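Local structure of WYL1 (Ruminococcus sp., 6OAW) at residues K80-P85 with K191-I196; S205-Y210 with L223-I228; S211-R216 with S256-R261. The protein is a WYL-domain accessory protein with a modulatory role in the Type VI-D CRISPR-Cas system, a form of RNA-guided bacterial immunity. One frame throughout, in Å; residues are numbered along the deposited sequence.

Interaction 1: K80-P85 with K191-I196; sequences KYIGIP and KINEVI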
loop_
_atom_site.group_PDB
_atom_site.type_symbol
_atom_site.label_atom_id
_atom_site.label_comp_id
_atom_site.label_asym_id
_atom_site.label_seq_id
_atom_site.Cartn_x
_atom_site.Cartn_y
_atom_site.Cartn_z
ATOM N N LYS B 80 11.380 16.748 -17.909
ATOM C CA LYS B 80 10.088 16.398 -18.550
ATOM C C LYS B 80 9.397 15.284 -17.765
ATOM O O LYS B 80 8.177 15.170 -17.899
ATOM C CB LYS B 80 10.284 15.988 -20.014
ATOM C CG LYS B 80 10.653 17.141 -20.931
ATOM C CD LYS B 80 10.609 16.815 -22.411
ATOM C CE LYS B 80 11.297 17.868 -23.258
ATOM N NZ LYS B 80 10.699 17.931 -24.612
ATOM N N TYR B 81 10.141 14.510 -16.983
ATOM C CA TYR B 81 9.679 13.218 -16.417
ATOM C C TYR B 81 9.696 13.280 -14.891
ATOM O O TYR B 81 9.582 12.240 -14.263
ATOM C CB TYR B 81 10.519 12.073 -17.002
ATOM C CG TYR B 81 10.562 12.137 -18.505
ATOM C CD1 TYR B 81 9.425 11.895 -19.239
ATOM C CD2 TYR B 81 11.700 12.538 -19.182
ATOM C CE1 TYR B 81 9.420 12.019 -20.615
ATOM C CE2 TYR B 81 11.719 12.648 -20.563
ATOM C CZ TYR B 81 10.574 12.382 -21.278
ATOM O OH TYR B 81 10.557 12.505 -22.630
ATOM N N ILE B 82 9.842 14.467 -14.317
ATOM C CA ILE B 82 9.766 14.654 -12.846
ATOM C C ILE B 82 8.419 14.082 -12.385
ATOM O O ILE B 82 7.372 14.475 -12.920
ATOM C CB ILE B 82 9.948 16.146 -12.483
ATOM C CG1 ILE B 82 11.415 16.579 -12.645
ATOM C CG2 ILE B 82 9.382 16.462 -11.089
ATOM C CD1 ILE B 82 11.618 18.101 -12.610
ATOM N N GLY B 83 8.453 13.163 -11.433
ATOM C CA GLY B 83 7.253 12.569 -10.826
ATOM C C GLY B 83 6.779 11.323 -11.571
ATOM O O GLY B 83 5.886 10.673 -11.037
ATOM N N ILE B 84 7.301 10.983 -12.758
ATOM C CA ILE B 84 6.901 9.713 -13.436
ATOM C C ILE B 84 7.618 8.565 -12.724
ATOM O O ILE B 84 8.827 8.572 -12.597
ATOM C CB ILE B 84 7.169 9.712 -14.950
ATOM C CG1 ILE B 84 6.542 10.904 -15.670
ATOM C CG2 ILE B 84 6.680 8.412 -15.557
ATOM C CD1 ILE B 84 5.060 10.986 -15.516
ATOM N N PRO B 85 6.893 7.587 -12.134
ATOM C CA PRO B 85 7.544 6.515 -11.383
ATOM C C PRO B 85 8.561 5.721 -12.215
ATOM O O PRO B 85 8.327 5.512 -13.403
ATOM C CB PRO B 85 6.387 5.620 -10.929
ATOM C CG PRO B 85 5.183 6.525 -10.946
ATOM C CD PRO B 85 5.418 7.529 -12.052
ATOM N N LYS B 191 3.663 17.558 -20.156
ATOM C CA LYS B 191 3.350 18.906 -20.704
ATOM C C LYS B 191 3.420 19.910 -19.551
ATOM O O LYS B 191 4.021 20.970 -19.731
ATOM C CB LYS B 191 2.016 18.900 -21.451
ATOM C CG LYS B 191 2.063 18.124 -22.757
ATOM C CD LYS B 191 0.719 17.809 -23.365
ATOM C CE LYS B 191 0.822 17.363 -24.815
ATOM N N ILE B 192 2.888 19.561 -18.386
ATOM C CA ILE B 192 2.975 20.433 -17.186
ATOM C C ILE B 192 4.456 20.668 -16.826
ATOM O O ILE B 192 4.821 21.837 -16.572
ATOM C CB ILE B 192 2.154 19.852 -16.026
ATOM C CG1 ILE B 192 0.661 19.907 -16.334
ATOM C CG2 ILE B 192 2.483 20.579 -14.744
ATOM C CD1 ILE B 192 -0.198 19.071 -15.412
ATOM N N ASN B 193 5.287 19.623 -16.827
ATOM C CA ASN B 193 6.716 19.727 -16.432
ATOM C C ASN B 193 7.443 20.661 -17.402
ATOM O O ASN B 193 8.298 21.452 -16.920
ATOM C CB ASN B 193 7.428 18.378 -16.379
ATOM C CG ASN B 193 7.066 17.591 -15.144
ATOM O OD1 ASN B 193 6.748 18.192 -14.130
ATOM N ND2 ASN B 193 7.085 16.268 -15.229
ATOM N N GLU B 194 7.108 20.592 -18.695
ATOM C CA GLU B 194 7.731 21.452 -19.730
ATOM C C GLU B 194 7.445 22.912 -19.354
ATOM O O GLU B 194 8.402 23.696 -19.353
ATOM C CB GLU B 194 7.282 21.069 -21.147
ATOM C CG GLU B 194 7.690 22.081 -22.221
ATOM C CD GLU B 194 9.165 22.168 -22.636
ATOM O OE1 GLU B 194 9.804 21.103 -22.842
ATOM O OE2 GLU B 194 9.680 23.314 -22.795
ATOM N N VAL B 195 6.201 23.235 -18.992
ATOM C CA VAL B 195 5.732 24.624 -18.722
ATOM C C VAL B 195 6.368 25.114 -17.421
ATOM O O VAL B 195 6.738 26.304 -17.360
ATOM C CB VAL B 195 4.192 24.693 -18.658
ATOM C CG1 VAL B 195 3.686 26.011 -18.081
ATOM C CG2 VAL B 195 3.576 24.447 -20.029
ATOM N N ILE B 196 6.466 24.245 -16.407
ATOM C CA ILE B 196 7.062 24.634 -15.095
ATOM C C ILE B 196 8.515 25.077 -15.334
ATOM O O ILE B 196 8.917 26.109 -14.748
ATOM C CB ILE B 196 6.942 23.505 -14.056
ATOM C CG1 ILE B 196 5.491 23.358 -13.587
ATOM C CG2 ILE B 196 7.903 23.730 -12.890
ATOM C CD1 ILE B 196 5.271 22.275 -12.548
#
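K80 and N193 bring their CA atoms to within 5.2 Å of each other where the loop K80-P85 lies against K191-I196, a part of helix 186-199. The motif on the loop side is a type II beta turn from Y81 to I84, closed by the bond from I84 N to Y81 O, with G83 at its third position and in the positive-phi conformation usual for glycine there. The arrangement is a worked example of how one helix-borne amide can pin an irregular chain through its main-chain carbonyls. N193 reaches toward the loop with CG anti to its own carbonyl carbon (chi1 -76°), and both bonds across the contact start from its ND2. The first runs to K80 O at 3.1 Å and is nearly straight at 170°; the acceptor lies in the amide plane, whereas ND2 stands above the plane of the K80 carbonyl. The second, from ND2 to I82 O at 2.9 Å, is more bent at 149°, but it meets a lone pair in the carbonyl plane. Two donor bonds thus hold the amide in place, one ahead of the turn and one inside it, and I82 CB rests 4.0 Å from N193 ND2. Alongside, K80 and E194 point the same way. The K80 chain is extended beyond CG and runs beside E194, with K80 CE 3.6 Å from E194 OE1, while the salt bridge from K80 NZ to E194 OE1 is long at 3.7 Å. That oxygen has a stronger partner in Y79 OH, and R182 holds G83 O on the far part of the turn. At the base of the lysine, K80 CB sits 3.6 Å above the plane of the Y81 ring, over its centre.

Interaction 2: S205-Y210 with L223-I228; sequences SFIYAY and LIPYRI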
loop_
_atom_site.group_PDB
_atom_site.type_symbol
_atom_site.label_atom_id
_atom_site.label_comp_id
_atom_site.label_asym_id
_atom_site.label_seq_id
_atom_site.Cartn_x
_atom_site.Cartn_y
_atom_site.Cartn_z
ATOM N N SER B 205 4.206 32.764 -18.682
ATOM C CA SER B 205 3.280 32.072 -19.616
ATOM C C SER B 205 2.200 31.272 -18.876
ATOM O O SER B 205 2.410 30.857 -17.720
ATOM C CB SER B 205 4.051 31.195 -20.566
ATOM O OG SER B 205 5.162 31.889 -21.114
ATOM N N PHE B 206 1.076 31.058 -19.554
ATOM C CA PHE B 206 -0.033 30.164 -19.147
ATOM C C PHE B 206 -0.179 29.097 -20.229
ATOM O O PHE B 206 0.333 29.328 -21.342
ATOM C CB PHE B 206 -1.333 30.956 -18.966
ATOM C CG PHE B 206 -1.947 31.480 -20.244
ATOM C CD1 PHE B 206 -1.582 32.711 -20.766
ATOM C CD2 PHE B 206 -2.916 30.744 -20.910
ATOM C CE1 PHE B 206 -2.159 33.184 -21.934
ATOM C CE2 PHE B 206 -3.486 31.204 -22.084
ATOM C CZ PHE B 206 -3.108 32.429 -22.589
ATOM N N ILE B 207 -0.832 27.977 -19.900
ATOM C CA ILE B 207 -1.403 27.017 -20.893
ATOM C C ILE B 207 -2.933 27.044 -20.794
ATOM O O ILE B 207 -3.484 27.241 -19.671
ATOM C CB ILE B 207 -0.877 25.578 -20.712
ATOM C CG1 ILE B 207 -1.328 24.963 -19.383
ATOM C CG2 ILE B 207 0.628 25.533 -20.896
ATOM C CD1 ILE B 207 -0.780 23.586 -19.116
ATOM N N TYR B 208 -3.588 26.827 -21.934
ATOM C CA TYR B 208 -5.023 26.493 -22.022
ATOM C C TYR B 208 -5.128 25.024 -21.638
ATOM O O TYR B 208 -4.186 24.257 -21.951
ATOM C CB TYR B 208 -5.568 26.764 -23.426
ATOM C CG TYR B 208 -5.816 28.211 -23.797
ATOM C CD1 TYR B 208 -6.902 28.909 -23.280
ATOM C CD2 TYR B 208 -4.996 28.883 -24.695
ATOM C CE1 TYR B 208 -7.158 30.231 -23.627
ATOM C CE2 TYR B 208 -5.237 30.205 -25.049
ATOM C CZ TYR B 208 -6.323 30.885 -24.518
ATOM O OH TYR B 208 -6.555 32.188 -24.880
ATOM N N ALA B 209 -6.199 24.637 -20.947
ATOM C CA ALA B 209 -6.503 23.215 -20.663
ATOM C C ALA B 209 -8.010 23.012 -20.540
ATOM O O ALA B 209 -8.730 23.979 -20.278
ATOM C CB ALA B 209 -5.792 22.770 -19.417
ATOM N N TYR B 210 -8.456 21.780 -20.754
ATOM C CA TYR B 210 -9.875 21.389 -20.613
ATOM C C TYR B 210 -10.020 20.744 -19.235
ATOM O O TYR B 210 -9.178 19.931 -18.882
ATOM C CB TYR B 210 -10.298 20.538 -21.815
ATOM C CG TYR B 210 -10.510 21.324 -23.090
ATOM C CD1 TYR B 210 -9.443 21.885 -23.781
ATOM C CD2 TYR B 210 -11.782 21.534 -23.596
ATOM C CE1 TYR B 210 -9.632 22.602 -24.952
ATOM C CE2 TYR B 210 -11.990 22.258 -24.759
ATOM C CZ TYR B 210 -10.914 22.802 -25.434
ATOM O OH TYR B 210 -11.144 23.512 -26.578
ATOM N N LEU B 223 -4.375 27.944 -17.229
ATOM C CA LEU B 223 -3.619 27.511 -16.031
ATOM C C LEU B 223 -2.226 28.115 -16.070
ATOM O O LEU B 223 -1.609 28.101 -17.136
ATOM C CB LEU B 223 -3.485 25.993 -16.023
ATOM C CG LEU B 223 -4.789 25.208 -16.019
ATOM C CD1 LEU B 223 -4.483 23.725 -16.094
ATOM C CD2 LEU B 223 -5.614 25.526 -14.782
ATOM N N ILE B 224 -1.748 28.567 -14.914
ATOM C CA ILE B 224 -0.313 28.858 -14.642
ATOM C C ILE B 224 0.146 27.802 -13.646
ATOM O O ILE B 224 -0.120 27.933 -12.454
ATOM C CB ILE B 224 -0.106 30.294 -14.121
ATOM C CG1 ILE B 224 -0.786 31.340 -15.015
ATOM C CG2 ILE B 224 1.391 30.564 -13.975
ATOM C CD1 ILE B 224 -0.791 32.738 -14.443
ATOM N N PRO B 225 0.747 26.684 -14.108
ATOM C CA PRO B 225 1.119 25.583 -13.224
ATOM C C PRO B 225 2.101 26.030 -12.140
ATOM O O PRO B 225 2.926 26.863 -12.428
ATOM C CB PRO B 225 1.825 24.580 -14.150
ATOM C CG PRO B 225 1.297 24.918 -15.525
ATOM C CD PRO B 225 1.120 26.422 -15.506
ATOM N N TYR B 226 2.005 25.461 -10.943
ATOM C CA TYR B 226 2.976 25.694 -9.845
ATOM C C TYR B 226 3.697 24.384 -9.496
ATOM O O TYR B 226 4.910 24.296 -9.635
ATOM C CB TYR B 226 2.291 26.327 -8.634
ATOM C CG TYR B 226 3.293 26.753 -7.601
ATOM C CD1 TYR B 226 3.932 27.980 -7.665
ATOM C CD2 TYR B 226 3.675 25.866 -6.615
ATOM C CE1 TYR B 226 4.904 28.331 -6.742
ATOM C CE2 TYR B 226 4.630 26.202 -5.674
ATOM C CZ TYR B 226 5.254 27.433 -5.749
ATOM O OH TYR B 226 6.170 27.741 -4.804
ATOM N N ARG B 227 2.963 23.372 -9.053
ATOM C CA ARG B 227 3.576 22.063 -8.711
ATOM C C ARG B 227 2.489 20.995 -8.699
ATOM O O ARG B 227 1.344 21.317 -8.305
ATOM C CB ARG B 227 4.297 22.139 -7.363
ATOM C CG ARG B 227 5.217 20.953 -7.089
ATOM C CD ARG B 227 5.713 20.909 -5.643
ATOM N NE ARG B 227 6.510 22.086 -5.313
ATOM C CZ ARG B 227 6.696 22.580 -4.080
ATOM N NH1 ARG B 227 6.157 22.001 -3.017
ATOM N NH2 ARG B 227 7.425 23.664 -3.924
ATOM N N ILE B 228 2.840 19.791 -9.130
ATOM C CA ILE B 228 1.992 18.569 -9.006
ATOM C C ILE B 228 2.279 17.966 -7.626
ATOM O O ILE B 228 3.457 17.849 -7.280
ATOM C CB ILE B 228 2.269 17.584 -10.156
ATOM C CG1 ILE B 228 1.979 18.215 -11.514
ATOM C CG2 ILE B 228 1.482 16.293 -9.977
ATOM C CD1 ILE B 228 2.184 17.245 -12.668
#
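I207 and L223 form an antiparallel hydrogen-bonded pair between S205-Y210 and L223-I228, two strand segments whose axes approach to 4.9 Å and diverge strongly, with 113° between their N-to-C directions. Both bonds of the pair are present: I207 N gives to L223 O at 2.9 Å, and L223 N gives to I207 O at 2.7 Å. The I207 and L223 side chains leave on the same face of the sheet and cross obliquely, with I207 CG1 4.1 Å from L223 CB. The first torsion of I207 places CG1 between its own N and carbonyl carbon (chi1 66°), beside the partner strand. Farther along, one branch of L223 does the touching, its CD1 lying 3.7 Å from A209 CB. These strands are the arms of a beta hairpin, 205-211 with 219-230, in an antiparallel sheet consistent with the Sm-like core of WYL domains. The wide angle shows that paired strands can soon part company: beyond P225 the second strand swings away, and Y226 and R227 make a classic beta bulge against strand 237-243. At the end where the pairing begins, F206 CB meets I224 CG1 at 4.0 Å, while the ring of F206 turns from the partner strand and sets CE2 3.6 Å above the plane of the Y208 ring, toward its rim. R222 and R220 make cation-pi contacts with F206 and Y208 respectively. On the face carrying I207 and L223, I207 CD1 reaches P225 CG at 4.4 Å, and V195 of helix 186-199 packs on both I207 and P225.

Interaction 3: S211-R216 with S256-R261; sequences SNMYSR and SYRISR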
loop_
_atom_site.group_PDB
_atom_site.type_symbol
_atom_site.label_atom_id
_atom_site.label_comp_id
_atom_site.label_asym_id
_atom_site.label_seq_id
_atom_site.Cartn_x
_atom_site.Cartn_y
_atom_site.Cartn_z
ATOM N N SER B 211 -11.032 21.165 -18.479
ATOM C CA SER B 211 -11.324 20.749 -17.089
ATOM C C SER B 211 -12.777 20.307 -16.963
ATOM O O SER B 211 -13.664 21.073 -17.363
ATOM C CB SER B 211 -11.053 21.865 -16.124
ATOM O OG SER B 211 -11.432 21.485 -14.807
ATOM N N ASN B 212 -13.010 19.147 -16.368
ATOM C CA ASN B 212 -14.338 18.786 -15.799
ATOM C C ASN B 212 -14.128 18.601 -14.294
ATOM O O ASN B 212 -14.876 17.851 -13.648
ATOM C CB ASN B 212 -14.971 17.588 -16.517
ATOM C CG ASN B 212 -14.134 16.330 -16.457
ATOM O OD1 ASN B 212 -13.042 16.326 -15.903
ATOM N ND2 ASN B 212 -14.649 15.254 -17.024
HETATM N N MSE B 213 -13.115 19.271 -13.748
HETATM C CA MSE B 213 -12.851 19.305 -12.281
HETATM C C MSE B 213 -14.010 19.999 -11.545
HETATM O O MSE B 213 -14.404 19.485 -10.483
HETATM C CB MSE B 213 -11.541 20.036 -12.015
HETATM C CG MSE B 213 -11.263 20.309 -10.560
HETATM SE SE MSE B 213 -10.920 18.604 -9.664
HETATM C CE MSE B 213 -10.680 19.055 -7.760
ATOM N N TYR B 214 -14.495 21.143 -12.062
ATOM C CA TYR B 214 -15.523 22.003 -11.407
ATOM C C TYR B 214 -16.774 22.124 -12.296
ATOM O O TYR B 214 -17.592 23.023 -12.040
ATOM C CB TYR B 214 -14.924 23.381 -11.058
ATOM C CG TYR B 214 -13.825 23.319 -10.023
ATOM C CD1 TYR B 214 -14.058 22.729 -8.786
ATOM C CD2 TYR B 214 -12.540 23.790 -10.287
ATOM C CE1 TYR B 214 -13.061 22.621 -7.830
ATOM C CE2 TYR B 214 -11.526 23.695 -9.338
ATOM C CZ TYR B 214 -11.798 23.121 -8.102
ATOM O OH TYR B 214 -10.841 22.973 -7.146
ATOM N N SER B 215 -16.920 21.246 -13.297
ATOM C CA SER B 215 -18.045 21.256 -14.271
ATOM C C SER B 215 -18.318 19.833 -14.784
ATOM O O SER B 215 -17.372 19.023 -14.801
ATOM C CB SER B 215 -17.764 22.219 -15.398
ATOM O OG SER B 215 -16.409 22.156 -15.807
ATOM N N ARG B 216 -19.578 19.539 -15.148
ATOM C CA ARG B 216 -19.993 18.247 -15.771
ATOM C C ARG B 216 -19.455 18.217 -17.204
ATOM O O ARG B 216 -18.859 17.191 -17.547
ATOM C CB ARG B 216 -21.515 18.033 -15.759
ATOM C CG ARG B 216 -21.950 16.622 -16.150
ATOM N N SER B 256 -6.431 24.009 -7.080
ATOM C CA SER B 256 -5.918 22.623 -7.137
ATOM C C SER B 256 -6.843 21.748 -7.990
ATOM O O SER B 256 -8.001 21.471 -7.540
ATOM C CB SER B 256 -5.751 22.114 -5.717
ATOM O OG SER B 256 -5.271 20.774 -5.688
ATOM N N TYR B 257 -6.342 21.279 -9.145
ATOM C CA TYR B 257 -7.048 20.399 -10.100
ATOM C C TYR B 257 -6.509 18.964 -10.016
ATOM O O TYR B 257 -5.299 18.767 -10.188
ATOM C CB TYR B 257 -6.880 20.909 -11.535
ATOM C CG TYR B 257 -7.605 22.184 -11.830
ATOM C CD1 TYR B 257 -7.062 23.409 -11.492
ATOM C CD2 TYR B 257 -8.886 22.161 -12.362
ATOM C CE1 TYR B 257 -7.743 24.593 -11.748
ATOM C CE2 TYR B 257 -9.584 23.329 -12.614
ATOM C CZ TYR B 257 -9.009 24.543 -12.305
ATOM O OH TYR B 257 -9.708 25.676 -12.530
ATOM N N ARG B 258 -7.387 17.980 -9.837
ATOM C CA ARG B 258 -7.035 16.545 -10.062
ATOM C C ARG B 258 -6.417 16.426 -11.461
ATOM O O ARG B 258 -7.053 16.904 -12.430
ATOM C CB ARG B 258 -8.290 15.668 -9.978
ATOM C CG ARG B 258 -8.859 15.519 -8.573
ATOM C CD ARG B 258 -8.284 14.317 -7.855
ATOM N NE ARG B 258 -8.539 13.182 -8.724
ATOM C CZ ARG B 258 -9.564 12.355 -8.664
ATOM N NH1 ARG B 258 -9.672 11.400 -9.576
ATOM N NH2 ARG B 258 -10.431 12.426 -7.675
ATOM N N ILE B 259 -5.233 15.836 -11.603
ATOM C CA ILE B 259 -4.636 15.708 -12.959
ATOM C C ILE B 259 -5.536 14.827 -13.831
ATOM O O ILE B 259 -5.499 14.999 -15.077
ATOM C CB ILE B 259 -3.179 15.220 -12.950
ATOM C CG1 ILE B 259 -3.061 13.741 -12.598
ATOM C CG2 ILE B 259 -2.307 16.109 -12.072
ATOM C CD1 ILE B 259 -1.641 13.235 -12.691
ATOM N N SER B 260 -6.343 13.957 -13.229
ATOM C CA SER B 260 -7.260 13.059 -13.970
ATOM C C SER B 260 -8.443 13.836 -14.577
ATOM O O SER B 260 -9.115 13.250 -15.421
ATOM C CB SER B 260 -7.722 11.906 -13.109
ATOM O OG SER B 260 -8.442 12.355 -11.968
ATOM N N ARG B 261 -8.677 15.100 -14.202
ATOM C CA ARG B 261 -9.810 15.906 -14.732
ATOM C C ARG B 261 -9.303 17.020 -15.661
ATOM O O ARG B 261 -10.121 17.873 -16.039
ATOM C CB ARG B 261 -10.657 16.458 -13.581
ATOM C CG ARG B 261 -11.122 15.430 -12.564
ATOM C CD ARG B 261 -12.386 14.705 -12.961
ATOM N NE ARG B 261 -13.543 15.502 -12.577
ATOM C CZ ARG B 261 -14.162 15.498 -11.382
ATOM N NH1 ARG B 261 -13.764 14.701 -10.400
ATOM N NH2 ARG B 261 -15.197 16.301 -11.181
#
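M213, a selenomethionine in the crystal, lies obliquely across Y257 and can be followed atom by atom. Its CB meets Y257 CD2 at 3.4 Å. CG, anti to the backbone N (chi1 172°), stays beside that ring carbon, with M213 CG to Y257 CD2 at 3.5 Å, and also sits over the centre of one face of the Y214 ring. The chain then bends at chi2; SE comes 3.6 Å from R258 N, and the M213 and R258 side chains cross at about a right angle. The tip, M213 CE, ends 3.6 Å from S256 O. Beside this selenoether arm, Y214 and Y257 make an offset edge-to-face pair, the edge of Y214 toward the face of Y257, with planes at 67° and centroids 5.4 Å apart.

The polar half shows how an arginine can clasp a loop by its backbone. R261, bent at chi2 and chi3, grips a single atom side-on: R261 NE and R261 NH2 each lie 2.9 Å from N212 O, which is near the guanidinium plane. NH2 approaches in the plane of that carbonyl, NE from above it. An alanine in place of R261 removes both donors, and N212 O would probably be left without its two side-chain partners and the loop less firmly tied. N212 N returns a bond to R261 O at 3.2 Å. Within the loop, S211 OG accepts from M213 N, an ST turn.

The loop joins strands 205-211 and 219-230 and folds over the end of strand 253-258. Y257 packs on I221 and L223 of strand 219-230, its OH bonded to S243 and E245; Y214 OH bonds D255 and S304, and R258 touches E181 of helix 177-184.

Interaction 2 is the buried member of the set, interaction 3 is partly buried, and interaction 1 lies at the surface. Interactions 2 and 3 share the antiparallel sheet and alternate along the chain, touching where L223 CD2 meets Y257 CE1 at 3.8 Å. Interaction 1 lies off the sheet, on the helix that precedes strand 205-211; the same helix turns V195 and I196 to P225, and V195 also to I207. Chemistry follows place. Strand pairing with aliphatic packing marks the buried contact, aromatic rings and an arginine clasp hold the partly covered loop, and a helix amide with a long charge pair secures the turn at the surface. In both loop contacts, side-chain donors seize main-chain carbonyls.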